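Local coordinates for protein MCG133388, isoform CRA_f (Mus musculus, PDB 4ZPO) that binds calcium between its cadherin domains, probably mediates calcium-dependent cell adhesion, and may help establish and maintain specific neuronal connections in the brain, at residues G43-L48 with Q59-E64; S72-V77 with E91-D96; R34-S39 with Q78-H83. One frame throughout, in Å; residues are numbered along the deposited sequence.

Contact 1: G43-L48 with Q59-E64; sequences GRYFSL and QKIDRE. With CA (calcium ion), chain H; CA (calcium ion), chain G.
I61 carries this contact with its longer branch, which runs up against two consecutive aromatic residues. CG1 stands beside the backbone N and the branch continues fully extended (chi2 176°), so CG1 meets one ring and CD1 the other. I61 CG1 lies 3.8 Å from CD1 of Y45, crossing that side chain obliquely, and I61 CD1 lies 4.0 Å from CZ of F46, with the two side chains at about a right angle. Isoleucine suits this place because its long unbranched arm offers two successive carbons, CG1 for Y45 and CD1 for F46. F46 starts off pointing away from 59-64, but its ring returns toward I61 and also packs on L75, V77 and V92 of strands 74-81 and 86-95 in the other sheet. CG of R44 rests over one face of the Y45 ring, while the carbonyl oxygens of Q59 and K60 lie at its edge. Next to it Q59 N makes a weak hydrogen bond to Y45 O (3.5 Å, 158°). Beyond I61 the chain enters D62-R63-E64, the DRE calcium motif of cadherin repeats. D62, at the N-cap of helix 63-66, places OD1 2.4 Å from the calcium ion of chain H, while its OD2 bonds to S65. E64 bends at chi2 (66°), so that both oxygens bind the chain G calcium and OE2, 2.6 Å from the chain H ion, bridges the two metals. R63 grips E64 OE1 side-on with NE and NH1, the latter on the anti lone pair at 2.7 Å, and its positive charge probably offsets some of the surrounding acidity.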
loop_
_atom_site.group_PDB
_atom_site.type_symbol
_atom_site.label_atom_id
_atom_site.label_comp_id
_atom_site.label_asym_id
_atom_site.label_seq_id
_atom_site.Cartn_x
_atom_site.Cartn_y
_atom_site.Cartn_z
ATOM N N GLY A 43 17.911 22.883 36.807
ATOM C CA GLY A 43 17.599 21.807 37.730
ATOM C C GLY A 43 16.331 21.053 37.379
ATOM O O GLY A 43 15.849 20.240 38.168
ATOM N N ARG A 44 15.790 21.321 36.195
ATOM C CA ARG A 44 14.585 20.637 35.738
ATOM C C ARG A 44 14.852 19.154 35.507
ATOM O O ARG A 44 14.064 18.301 35.917
ATOM C CB ARG A 44 14.049 21.279 34.457
ATOM C CG ARG A 44 12.860 20.546 33.853
ATOM C CD ARG A 44 12.412 21.183 32.547
ATOM N NE ARG A 44 11.881 22.529 32.742
ATOM C CZ ARG A 44 10.604 22.795 32.992
ATOM N NH1 ARG A 44 9.723 21.807 33.080
ATOM N NH2 ARG A 44 10.205 24.049 33.156
ATOM N N TYR A 45 15.971 18.852 34.856
ATOM C CA TYR A 45 16.321 17.471 34.544
ATOM C C TYR A 45 17.508 16.974 35.364
ATOM O O TYR A 45 17.788 15.777 35.396
ATOM C CB TYR A 45 16.632 17.320 33.052
ATOM C CG TYR A 45 15.470 17.639 32.137
ATOM C CD1 TYR A 45 14.401 16.761 32.007
ATOM C CD2 TYR A 45 15.450 18.811 31.392
ATOM C CE1 TYR A 45 13.339 17.047 31.169
ATOM C CE2 TYR A 45 14.394 19.105 30.549
ATOM C CZ TYR A 45 13.341 18.221 30.441
ATOM O OH TYR A 45 12.288 18.511 29.604
ATOM N N PHE A 46 18.205 17.890 36.029
ATOM C CA PHE A 46 19.405 17.524 36.775
ATOM C C PHE A 46 19.372 17.979 38.233
ATOM O O PHE A 46 18.562 18.820 38.624
ATOM C CB PHE A 46 20.649 18.099 36.093
ATOM C CG PHE A 46 20.845 17.619 34.686
ATOM C CD1 PHE A 46 21.219 16.310 34.433
ATOM C CD2 PHE A 46 20.665 18.479 33.618
ATOM C CE1 PHE A 46 21.401 15.865 33.136
ATOM C CE2 PHE A 46 20.847 18.043 32.321
ATOM C CZ PHE A 46 21.216 16.734 32.079
ATOM N N SER A 47 20.270 17.407 39.030
ATOM C CA SER A 47 20.426 17.787 40.427
ATOM C C SER A 47 21.891 17.709 40.831
ATOM O O SER A 47 22.552 16.692 40.616
ATOM C CB SER A 47 19.579 16.896 41.336
ATOM O OG SER A 47 18.197 17.162 41.171
ATOM N N LEU A 48 22.396 18.790 41.413
ATOM C CA LEU A 48 23.775 18.830 41.875
ATOM C C LEU A 48 23.823 18.625 43.385
ATOM O O LEU A 48 23.309 19.442 44.148
ATOM C CB LEU A 48 24.434 20.151 41.484
ATOM C CG LEU A 48 25.954 20.243 41.626
ATOM C CD1 LEU A 48 26.627 19.078 40.926
ATOM C CD2 LEU A 48 26.446 21.563 41.061
ATOM N N GLN A 59 14.952 14.235 36.625
ATOM C CA GLN A 59 13.739 13.713 36.006
ATOM C C GLN A 59 14.090 12.943 34.738
ATOM O O GLN A 59 15.063 13.271 34.059
ATOM C CB GLN A 59 12.762 14.849 35.693
ATOM C CG GLN A 59 11.394 14.388 35.224
ATOM C CD GLN A 59 10.517 15.535 34.761
ATOM O OE1 GLN A 59 10.888 16.703 34.880
ATOM N NE2 GLN A 59 9.347 15.207 34.224
ATOM N N LYS A 60 13.299 11.918 34.428
ATOM C CA LYS A 60 13.521 11.096 33.242
ATOM C C LYS A 60 13.565 11.956 31.979
ATOM O O LYS A 60 12.653 12.742 31.719
ATOM C CB LYS A 60 12.432 10.029 33.127
ATOM C CG LYS A 60 12.812 8.831 32.275
ATOM C CD LYS A 60 11.777 7.723 32.401
ATOM C CE LYS A 60 12.169 6.502 31.589
ATOM N NZ LYS A 60 11.148 5.422 31.680
ATOM N N ILE A 61 14.636 11.807 31.206
ATOM C CA ILE A 61 14.878 12.656 30.044
ATOM C C ILE A 61 14.498 11.976 28.733
ATOM O O ILE A 61 14.939 10.863 28.449
ATOM C CB ILE A 61 16.357 13.085 29.967
ATOM C CG1 ILE A 61 16.737 13.910 31.199
ATOM C CG2 ILE A 61 16.626 13.872 28.694
ATOM C CD1 ILE A 61 18.201 14.288 31.251
ATOM N N ASP A 62 13.678 12.656 27.937
ATOM C CA ASP A 62 13.310 12.165 26.615
ATOM C C ASP A 62 14.068 12.939 25.544
ATOM O O ASP A 62 13.830 14.131 25.347
ATOM C CB ASP A 62 11.801 12.285 26.397
ATOM C CG ASP A 62 11.345 11.629 25.108
ATOM O OD1 ASP A 62 12.013 10.676 24.658
ATOM O OD2 ASP A 62 10.315 12.064 24.550
ATOM N N ARG A 63 14.981 12.260 24.856
ATOM C CA ARG A 63 15.833 12.914 23.867
ATOM C C ARG A 63 15.031 13.431 22.677
ATOM O O ARG A 63 15.388 14.440 22.069
ATOM C CB ARG A 63 16.920 11.956 23.379
ATOM C CG ARG A 63 18.034 12.637 22.599
ATOM C CD ARG A 63 18.539 11.750 21.473
ATOM N NE ARG A 63 17.482 11.458 20.509
ATOM C CZ ARG A 63 17.195 12.222 19.460
ATOM N NH1 ARG A 63 16.213 11.879 18.639
ATOM N NH2 ARG A 63 17.888 13.331 19.235
ATOM N N GLU A 64 13.950 12.733 22.345
ATOM C CA GLU A 64 13.109 13.126 21.218
ATOM C C GLU A 64 12.348 14.419 21.506
ATOM O O GLU A 64 12.014 15.170 20.590
ATOM C CB GLU A 64 12.121 12.009 20.866
ATOM C CG GLU A 64 12.698 10.910 19.982
ATOM C CD GLU A 64 13.780 10.102 20.674
ATOM O OE1 GLU A 64 14.932 10.098 20.185
ATOM O OE2 GLU A 64 13.476 9.470 21.708
HETATM CA CA CA H . 12.196 8.455 23.744
HETATM CA CA CA G . 15.300 7.809 21.276
#

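Contact 2: S72-V77 with E91-D96; sequences SCLLPV and EVEILD. With CA (calcium ion), chain G.
Segments 74-77 and 91-95 run antiparallel, their axes 4.5 Å apart at closest and 151° between their directions, with L75 and V92 as a hydrogen-bonded pair flanked by the non-hydrogen-bonded pairs L74-E93 and P76-E91. L75 N donates to V92 O at 2.9 Å and V92 N returns the bond to L75 O, each donor standing above the plane of the carbonyl it meets. The next rung, I94 N to C73 O, is also 2.9 Å long but lies in the carbonyl plane. L74, P76, E91 and E93 share one face. Here the L74 side chain crosses E91 obliquely, and its CD1 sits 3.7 Å from E91 CB, so leucine packs on the aliphatic root of the glutamate. E91, extended beyond CG, sends its carboxylate on to R89 and R3, which gives the charged end its partners. E93, its chain extended beyond CG, lays CG 3.6 Å from C73 O. L75 and V92 point to the other, apolar face, where L75 and V92 both touch F46 and V92 also meets V6. L75 CD2 reaches CD1 of I94 at 4.3 Å. C73 holds SG anti to the backbone N (chi1 -171°), which brings the sulfur 3.6 Å from I94 CG1 while it is bonded covalently to C67; a buried disulfide sulfur is apolar enough to pack against isoleucine. Past L95, D96 turns OD1 to the chain G calcium at 2.6 Å, and N136 and V133 hold its OD2. This is the last hairpin of a cadherin repeat, 74-81 with 86-95, whose final strand runs straight into the DXNDN calcium linker that joins the first domain to the second.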
loop_
_atom_site.group_PDB
_atom_site.type_symbol
_atom_site.label_atom_id
_atom_site.label_comp_id
_atom_site.label_asym_id
_atom_site.label_seq_id
_atom_site.Cartn_x
_atom_site.Cartn_y
_atom_site.Cartn_z
ATOM N N SER A 72 23.225 15.661 17.171
ATOM C CA SER A 72 23.735 15.529 18.529
ATOM C C SER A 72 22.905 16.353 19.505
ATOM O O SER A 72 22.557 17.501 19.226
ATOM C CB SER A 72 25.203 15.955 18.598
ATOM O OG SER A 72 25.350 17.329 18.285
ATOM N N CYS A 73 22.587 15.759 20.649
ATOM C CA CYS A 73 21.816 16.442 21.678
ATOM C C CYS A 73 22.735 16.929 22.793
ATOM O O CYS A 73 23.174 16.146 23.633
ATOM C CB CYS A 73 20.733 15.518 22.240
ATOM S SG CYS A 73 19.540 16.329 23.331
ATOM N N LEU A 74 23.024 18.226 22.791
ATOM C CA LEU A 74 23.915 18.819 23.782
ATOM C C LEU A 74 23.144 19.706 24.753
ATOM O O LEU A 74 22.728 20.808 24.401
ATOM C CB LEU A 74 25.019 19.629 23.095
ATOM C CG LEU A 74 26.343 18.924 22.779
ATOM C CD1 LEU A 74 27.100 18.612 24.061
ATOM C CD2 LEU A 74 26.122 17.655 21.965
ATOM N N LEU A 75 22.958 19.218 25.976
ATOM C CA LEU A 75 22.218 19.960 26.990
ATOM C C LEU A 75 23.162 20.802 27.841
ATOM O O LEU A 75 23.969 20.264 28.598
ATOM C CB LEU A 75 21.418 19.003 27.875
ATOM C CG LEU A 75 20.002 19.451 28.235
ATOM C CD1 LEU A 75 19.176 19.647 26.972
ATOM C CD2 LEU A 75 19.337 18.440 29.158
ATOM N N PRO A 76 23.067 22.134 27.714
ATOM C CA PRO A 76 23.941 23.050 28.453
ATOM C C PRO A 76 23.414 23.393 29.845
ATOM O O PRO A 76 22.277 23.846 29.987
ATOM C CB PRO A 76 23.965 24.291 27.561
ATOM C CG PRO A 76 22.618 24.296 26.914
ATOM C CD PRO A 76 22.189 22.850 26.771
ATOM N N VAL A 77 24.237 23.173 30.863
ATOM C CA VAL A 77 23.888 23.577 32.219
ATOM C C VAL A 77 24.947 24.516 32.782
ATOM O O VAL A 77 26.083 24.547 32.308
ATOM C CB VAL A 77 23.717 22.368 33.159
ATOM C CG1 VAL A 77 22.496 21.555 32.759
ATOM C CG2 VAL A 77 24.964 21.506 33.152
ATOM N N GLU A 91 28.502 20.750 29.387
ATOM C CA GLU A 91 27.716 20.218 28.282
ATOM C C GLU A 91 27.463 18.725 28.453
ATOM O O GLU A 91 28.369 17.906 28.292
ATOM C CB GLU A 91 28.416 20.487 26.950
ATOM C CG GLU A 91 28.570 21.961 26.621
ATOM C CD GLU A 91 29.204 22.192 25.265
ATOM O OE1 GLU A 91 29.627 21.203 24.630
ATOM O OE2 GLU A 91 29.277 23.362 24.833
ATOM N N VAL A 92 26.223 18.380 28.780
ATOM C CA VAL A 92 25.836 16.986 28.957
ATOM C C VAL A 92 25.156 16.448 27.702
ATOM O O VAL A 92 24.053 16.869 27.353
ATOM C CB VAL A 92 24.892 16.809 30.160
ATOM C CG1 VAL A 92 24.478 15.356 30.296
ATOM C CG2 VAL A 92 25.560 17.301 31.434
ATOM N N GLU A 93 25.820 15.515 27.026
ATOM C CA GLU A 93 25.274 14.928 25.809
ATOM C C GLU A 93 24.239 13.860 26.133
ATOM O O GLU A 93 24.479 12.977 26.958
ATOM C CB GLU A 93 26.390 14.331 24.949
ATOM C CG GLU A 93 25.911 13.795 23.607
ATOM C CD GLU A 93 27.032 13.205 22.774
ATOM O OE1 GLU A 93 28.130 12.978 23.328
ATOM O OE2 GLU A 93 26.816 12.969 21.567
ATOM N N ILE A 94 23.084 13.947 25.481
ATOM C CA ILE A 94 22.025 12.964 25.667
ATOM C C ILE A 94 22.104 11.894 24.584
ATOM O O ILE A 94 21.690 12.119 23.447
ATOM C CB ILE A 94 20.629 13.616 25.639
ATOM C CG1 ILE A 94 20.612 14.886 26.491
ATOM C CG2 ILE A 94 19.572 12.628 26.116
ATOM C CD1 ILE A 94 20.844 14.642 27.964
ATOM N N LEU A 95 22.645 10.734 24.941
ATOM C CA LEU A 95 22.814 9.639 23.991
ATOM C C LEU A 95 21.466 9.073 23.562
ATOM O O LEU A 95 20.585 8.846 24.390
ATOM C CB LEU A 95 23.685 8.537 24.597
ATOM C CG LEU A 95 25.061 8.977 25.102
ATOM C CD1 LEU A 95 25.828 7.793 25.662
ATOM C CD2 LEU A 95 25.851 9.662 23.995
ATOM N N ASP A 96 21.312 8.844 22.262
ATOM C CA ASP A 96 20.045 8.375 21.712
ATOM C C ASP A 96 19.794 6.901 22.003
ATOM O O ASP A 96 20.690 6.068 21.880
ATOM C CB ASP A 96 19.998 8.615 20.201
ATOM C CG ASP A 96 18.720 8.092 19.568
ATOM O OD1 ASP A 96 17.654 8.175 20.215
ATOM O OD2 ASP A 96 18.781 7.591 18.425
HETATM CA CA CA G . 15.300 7.809 21.276
#

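Contact 3: R34-S39 with Q78-H83; sequences RLRLGS and QVVTEH
E82 stands between two arginines and gives one carboxylate oxygen to each. R36 NH2 forms a salt bridge to E82 OE2 at 2.5 Å, the carboxylate lying at the edge of the guanidinium with the two planes 89° apart. R34 NH1 faces E82 OE1 at 3.4 Å, a weak hydrogen bond within a salt bridge. The R36 chain bends at chi3 (-34°), which lays the guanidinium flat over V80, whose CG1 sits against one face and 3.5 Å from NH1. Arginine suits this place because its flat end can cover a valine and still present N-H groups at its edge; an alanine here, lacking the guanidinium, would leave E82 with only the weak link to R34 as its charged partner across the two segments and would probably loosen this edge of the sheet. The backbone sets these groups in place: V80 N donates almost straight to R36 O (2.9 Å, 170°), and G38 N donates to Q78 O. At G38 a side chain would collide with CB of Q78, so glycine fits. R34 takes a positive phi in a Schellman motif that ends helix 29-32, and from there its chain extends toward E82. R33, just past that helix, also bonds the E82 backbone. Toward the interior, L35 CD1 packs 3.7 Å from T81 CG2 and 4.0 Å from V79 CG1, and L48 and L50 lie against L35. Short strand 36-37 thus pairs antiparallel with 74-81 as the outermost strand of the four-stranded sheet of the first cadherin domain, a Greek-key beta sandwich.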
loop_
_atom_site.group_PDB
_atom_site.type_symbol
_atom_site.label_atom_id
_atom_site.label_comp_id
_atom_site.label_asym_id
_atom_site.label_seq_id
_atom_site.Cartn_x
_atom_site.Cartn_y
_atom_site.Cartn_z
ATOM N N ARG A 34 29.666 27.437 47.911
ATOM C CA ARG A 34 28.263 27.331 47.512
ATOM C C ARG A 34 28.079 26.709 46.130
ATOM O O ARG A 34 27.727 27.400 45.174
ATOM C CB ARG A 34 27.599 28.709 47.550
ATOM C CG ARG A 34 27.292 29.209 48.951
ATOM C CD ARG A 34 26.869 30.669 48.931
ATOM N NE ARG A 34 26.089 31.031 50.111
ATOM C CZ ARG A 34 25.713 32.270 50.406
ATOM N NH1 ARG A 34 26.053 33.275 49.611
ATOM N NH2 ARG A 34 25.001 32.505 51.501
ATOM N N LEU A 35 28.323 25.405 46.032
ATOM C CA LEU A 35 28.119 24.682 44.783
ATOM C C LEU A 35 26.646 24.760 44.400
ATOM O O LEU A 35 25.768 24.616 45.252
ATOM C CB LEU A 35 28.578 23.229 44.915
ATOM C CG LEU A 35 28.827 22.478 43.608
ATOM C CD1 LEU A 35 29.745 23.278 42.699
ATOM C CD2 LEU A 35 29.415 21.105 43.894
ATOM N N ARG A 36 26.375 24.994 43.120
ATOM C CA ARG A 36 25.041 25.405 42.706
ATOM C C ARG A 36 24.824 25.282 41.201
ATOM O O ARG A 36 25.740 25.522 40.413
ATOM C CB ARG A 36 24.807 26.852 43.151
ATOM C CG ARG A 36 23.436 27.422 42.858
ATOM C CD ARG A 36 23.538 28.923 42.643
ATOM N NE ARG A 36 24.571 29.513 43.490
ATOM C CZ ARG A 36 25.016 30.761 43.373
ATOM N NH1 ARG A 36 24.519 31.560 42.439
ATOM N NH2 ARG A 36 25.960 31.208 44.188
ATOM N N LEU A 37 23.613 24.904 40.806
ATOM C CA LEU A 37 23.215 24.973 39.404
ATOM C C LEU A 37 22.787 26.398 39.079
ATOM O O LEU A 37 22.283 27.110 39.946
ATOM C CB LEU A 37 22.084 23.987 39.100
ATOM C CG LEU A 37 22.479 22.517 38.949
ATOM C CD1 LEU A 37 21.252 21.652 38.708
ATOM C CD2 LEU A 37 23.484 22.350 37.820
ATOM N N GLY A 38 22.994 26.806 37.830
ATOM C CA GLY A 38 22.726 28.170 37.401
ATOM C C GLY A 38 21.346 28.696 37.749
ATOM O O GLY A 38 21.188 29.474 38.690
ATOM N N SER A 39 20.344 28.275 36.985
ATOM C CA SER A 39 18.978 28.731 37.211
ATOM C C SER A 39 18.054 27.574 37.572
ATOM O O SER A 39 18.477 26.418 37.616
ATOM C CB SER A 39 18.447 29.460 35.974
ATOM O OG SER A 39 18.466 28.615 34.836
ATOM N N GLN A 78 24.562 25.280 33.797
ATOM C CA GLN A 78 25.410 26.330 34.342
ATOM C C GLN A 78 25.770 26.038 35.796
ATOM O O GLN A 78 24.893 25.943 36.653
ATOM C CB GLN A 78 24.699 27.679 34.219
ATOM C CG GLN A 78 25.561 28.898 34.480
ATOM C CD GLN A 78 24.849 30.185 34.099
ATOM O OE1 GLN A 78 25.219 31.270 34.543
ATOM N NE2 GLN A 78 23.819 30.065 33.266
ATOM N N VAL A 79 27.063 25.885 36.066
ATOM C CA VAL A 79 27.530 25.601 37.421
ATOM C C VAL A 79 28.188 26.828 38.040
ATOM O O VAL A 79 29.159 27.361 37.505
ATOM C CB VAL A 79 28.521 24.421 37.442
ATOM C CG1 VAL A 79 29.112 24.246 38.832
ATOM C CG2 VAL A 79 27.830 23.143 36.985
ATOM N N VAL A 80 27.652 27.270 39.174
ATOM C CA VAL A 80 28.118 28.493 39.817
ATOM C C VAL A 80 28.821 28.225 41.145
ATOM O O VAL A 80 28.287 27.533 42.014
ATOM C CB VAL A 80 26.949 29.466 40.065
ATOM C CG1 VAL A 80 27.451 30.753 40.704
ATOM C CG2 VAL A 80 26.221 29.760 38.765
ATOM N N THR A 81 30.023 28.774 41.291
ATOM C CA THR A 81 30.747 28.730 42.556
ATOM C C THR A 81 31.147 30.146 42.960
ATOM O O THR A 81 31.475 30.971 42.107
ATOM C CB THR A 81 32.003 27.841 42.473
ATOM O OG1 THR A 81 32.883 28.343 41.461
ATOM C CG2 THR A 81 31.624 26.408 42.143
ATOM N N GLU A 82 31.116 30.425 44.258
ATOM C CA GLU A 82 31.412 31.766 44.753
ATOM C C GLU A 82 32.792 31.859 45.395
ATOM O O GLU A 82 33.375 30.849 45.793
ATOM C CB GLU A 82 30.351 32.211 45.761
ATOM C CG GLU A 82 28.955 32.346 45.183
ATOM C CD GLU A 82 27.962 32.885 46.195
ATOM O OE1 GLU A 82 28.384 33.635 47.102
ATOM O OE2 GLU A 82 26.763 32.555 46.090
ATOM N N HIS A 83 33.293 33.090 45.487
ATOM C CA HIS A 83 34.567 33.396 46.139
ATOM C C HIS A 83 35.739 32.569 45.606
ATOM O O HIS A 83 36.178 31.619 46.256
ATOM C CB HIS A 83 34.443 33.195 47.649
ATOM C CG HIS A 83 33.235 33.841 48.248
ATOM N ND1 HIS A 83 32.110 33.128 48.613
ATOM C CD2 HIS A 83 32.967 35.135 48.545
ATOM C CE1 HIS A 83 31.208 33.953 49.107
ATOM N NE2 HIS A 83 31.702 35.179 49.077
#

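How the contacts relate
From the N terminus the chain first reaches 34-39, which stays open until 78-83 returns to it, so contact 3 closes the widest loop. Contact 1 lies nested within that loop and joins 43-48 to the calcium motif at 59-64. Contact 2 opens after contact 1 has closed but before contact 3 does, and it closes at 91-96; contacts 2 and 3 therefore cross. Both use strand 74-81, one at each end, which puts them in the same sheet. Contact 1 meets contact 2 through F46 packing on L75 and V77, and at the shared calcium, where R63 forms a salt bridge with D96. L48 packs on L35 and L37, tying the two sheets at the far end.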